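Local coordinates for protein chitin binding domain (Burkholderia pseudomallei, PDB 3UAM) that probably binds chitin or a related polysaccharide, and by family may cleave it oxidatively as an AA10 lytic polysaccharide monooxygenase, at residues 159-164 with 170-175. Residues are numbered along the deposited sequence; the frame is centred on the assembly and turned at random.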
loop_
_atom_site.group_PDB
_atom_site.type_symbol
_atom_site.label_atom_id
_atom_site.label_comp_id
_atom_site.label_asym_id
_atom_site.label_seq_id
_atom_site.Cartn_x
_atom_site.Cartn_y
_atom_site.Cartn_z
ATOM N N ASN A 159 -9.159 5.015 -11.185
ATOM C CA ASN A 159 -10.541 4.815 -11.658
ATOM C C ASN A 159 -11.148 6.187 -11.876
ATOM O O ASN A 159 -11.004 7.052 -11.042
ATOM C CB ASN A 159 -11.384 4.011 -10.649
ATOM C CG ASN A 159 -11.069 2.530 -10.674
ATOM O OD1 ASN A 159 -10.578 2.016 -11.677
ATOM N ND2 ASN A 159 -11.362 1.829 -9.567
ATOM N N THR A 160 -11.823 6.392 -12.996
ATOM C CA THR A 160 -12.341 7.711 -13.339
ATOM C C THR A 160 -13.828 7.900 -13.056
ATOM O O THR A 160 -14.327 9.021 -13.131
ATOM C CB THR A 160 -12.116 8.015 -14.828
ATOM O OG1 THR A 160 -12.835 7.049 -15.619
ATOM C CG2 THR A 160 -10.581 7.976 -15.180
ATOM N N TYR A 161 -14.547 6.841 -12.701
ATOM C CA TYR A 161 -16.007 6.965 -12.602
ATOM C C TYR A 161 -16.407 7.848 -11.406
ATOM O O TYR A 161 -15.967 7.606 -10.273
ATOM C CB TYR A 161 -16.693 5.615 -12.499
ATOM C CG TYR A 161 -18.199 5.762 -12.498
ATOM C CD1 TYR A 161 -18.896 5.934 -13.682
ATOM C CD2 TYR A 161 -18.904 5.788 -11.307
ATOM C CE1 TYR A 161 -20.267 6.117 -13.683
ATOM C CE2 TYR A 161 -20.269 5.965 -11.285
ATOM C CZ TYR A 161 -20.949 6.135 -12.464
ATOM O OH TYR A 161 -22.303 6.306 -12.413
ATOM N N GLN A 162 -17.227 8.861 -11.665
ATOM C CA GLN A 162 -17.665 9.818 -10.624
ATOM C C GLN A 162 -19.086 10.284 -10.889
ATOM O O GLN A 162 -19.485 10.354 -12.037
ATOM C CB GLN A 162 -16.756 11.049 -10.612
ATOM C CG GLN A 162 -15.287 10.807 -10.332
ATOM C CD GLN A 162 -14.419 12.049 -10.542
ATOM O OE1 GLN A 162 -14.713 13.111 -10.026
ATOM N NE2 GLN A 162 -13.326 11.893 -11.289
ATOM N N PRO A 163 -19.856 10.631 -9.831
ATOM C CA PRO A 163 -19.499 10.503 -8.428
ATOM C C PRO A 163 -19.525 9.044 -7.976
ATOM O O PRO A 163 -20.078 8.181 -8.674
ATOM C CB PRO A 163 -20.593 11.288 -7.713
ATOM C CG PRO A 163 -21.764 11.240 -8.640
ATOM C CD PRO A 163 -21.169 11.278 -10.006
ATOM N N TYR A 164 -18.968 8.763 -6.803
ATOM C CA TYR A 164 -18.908 7.370 -6.327
ATOM C C TYR A 164 -20.287 6.799 -6.035
ATOM O O TYR A 164 -20.416 5.594 -5.858
ATOM C CB TYR A 164 -18.018 7.237 -5.085
ATOM C CG TYR A 164 -18.553 7.883 -3.811
ATOM C CD1 TYR A 164 -19.575 7.302 -3.064
ATOM C CD2 TYR A 164 -18.012 9.072 -3.352
ATOM C CE1 TYR A 164 -20.043 7.907 -1.886
ATOM C CE2 TYR A 164 -18.469 9.679 -2.207
ATOM C CZ TYR A 164 -19.469 9.104 -1.470
ATOM O OH TYR A 164 -19.856 9.747 -0.319
ATOM N N ASP A 170 -20.984 0.549 -8.834
ATOM C CA ASP A 170 -20.543 -0.791 -8.374
ATOM C C ASP A 170 -19.653 -1.466 -9.415
ATOM O O ASP A 170 -18.570 -1.923 -9.092
ATOM C CB ASP A 170 -21.711 -1.730 -8.034
ATOM C CG ASP A 170 -22.429 -1.334 -6.765
ATOM O OD1 ASP A 170 -22.027 -0.322 -6.119
ATOM O OD2 ASP A 170 -23.413 -2.025 -6.422
ATOM N N LYS A 171 -20.106 -1.477 -10.661
ATOM C CA LYS A 171 -19.349 -2.038 -11.774
ATOM C C LYS A 171 -18.065 -1.268 -12.111
ATOM O O LYS A 171 -17.037 -1.885 -12.460
ATOM C CB LYS A 171 -20.244 -2.100 -13.029
ATOM N N GLU A 172 -18.116 0.070 -12.050
ATOM C CA GLU A 172 -16.970 0.892 -12.431
ATOM C C GLU A 172 -15.945 1.039 -11.316
ATOM O O GLU A 172 -14.789 1.287 -11.595
ATOM C CB GLU A 172 -17.412 2.294 -12.893
ATOM C CG GLU A 172 -18.355 2.303 -14.086
ATOM C CD GLU A 172 -17.810 1.537 -15.277
ATOM O OE1 GLU A 172 -18.432 0.545 -15.729
ATOM O OE2 GLU A 172 -16.733 1.908 -15.759
ATOM N N LEU A 173 -16.344 0.921 -10.057
ATOM C CA LEU A 173 -15.396 1.173 -8.967
ATOM C C LEU A 173 -15.051 -0.030 -8.100
ATOM O O LEU A 173 -14.042 0.019 -7.390
ATOM C CB LEU A 173 -15.865 2.335 -8.072
ATOM C CG LEU A 173 -16.100 3.670 -8.806
ATOM C CD1 LEU A 173 -16.618 4.744 -7.850
ATOM C CD2 LEU A 173 -14.842 4.137 -9.515
ATOM N N ILE A 174 -15.860 -1.087 -8.109
ATOM C CA ILE A 174 -15.595 -2.196 -7.169
ATOM C C ILE A 174 -14.948 -3.390 -7.871
ATOM O O ILE A 174 -15.553 -3.954 -8.772
ATOM C CB ILE A 174 -16.863 -2.721 -6.470
ATOM C CG1 ILE A 174 -17.655 -1.576 -5.802
ATOM C CG2 ILE A 174 -16.474 -3.793 -5.432
ATOM C CD1 ILE A 174 -19.024 -2.032 -5.303
ATOM N N PRO A 175 -13.737 -3.785 -7.451
ATOM C CA PRO A 175 -13.139 -5.018 -7.974
ATOM C C PRO A 175 -14.092 -6.203 -7.850
ATOM O O PRO A 175 -14.778 -6.335 -6.835
ATOM C CB PRO A 175 -11.921 -5.238 -7.074
ATOM C CG PRO A 175 -11.576 -3.884 -6.552
ATOM C CD PRO A 175 -12.884 -3.147 -6.430
HETATM O O HOH W 1 -13.855 3.799 -13.108
#
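L173 and E172, on the last turn of helix 169-173, pack against the loop that leaves strand 155-158 and turns back into that helix. The contact lies at the surface of the LPMO domain, near one end of its beta sandwich. The isobutyl group of L173 reaches into the bend of the loop. Its CD2 touches N159 CB at 3.6 Å and Y161 CB at 3.8 Å. Its CD1 meets Y164 CA at 3.8 Å. E172 works with its aliphatic part: E172 CB lies 3.4 Å from Y161 CB, and E172 CG is 3.7 Å from Y161 CD1. The Y161 ring stands with CG anti to its backbone N (chi1 -176°), which takes it past the E172 methylenes at about a right angle. D168 N donates a hydrogen bond to Y161 OH. One water bridges the two backbones by hydrogen bonds: it accepts from Y161 N (3.1 Å) and donates to E172 O (3.1 Å). Strand 126-133 lies beside both segments: N159 ND2 hydrogen-bonds to T126 O, and R127 NH1 to N159 O and Y161 O. The contact is thus apolar between side chains and polar through water, which gives the E172 carbonyl, near the helix end, a hydrogen-bond partner.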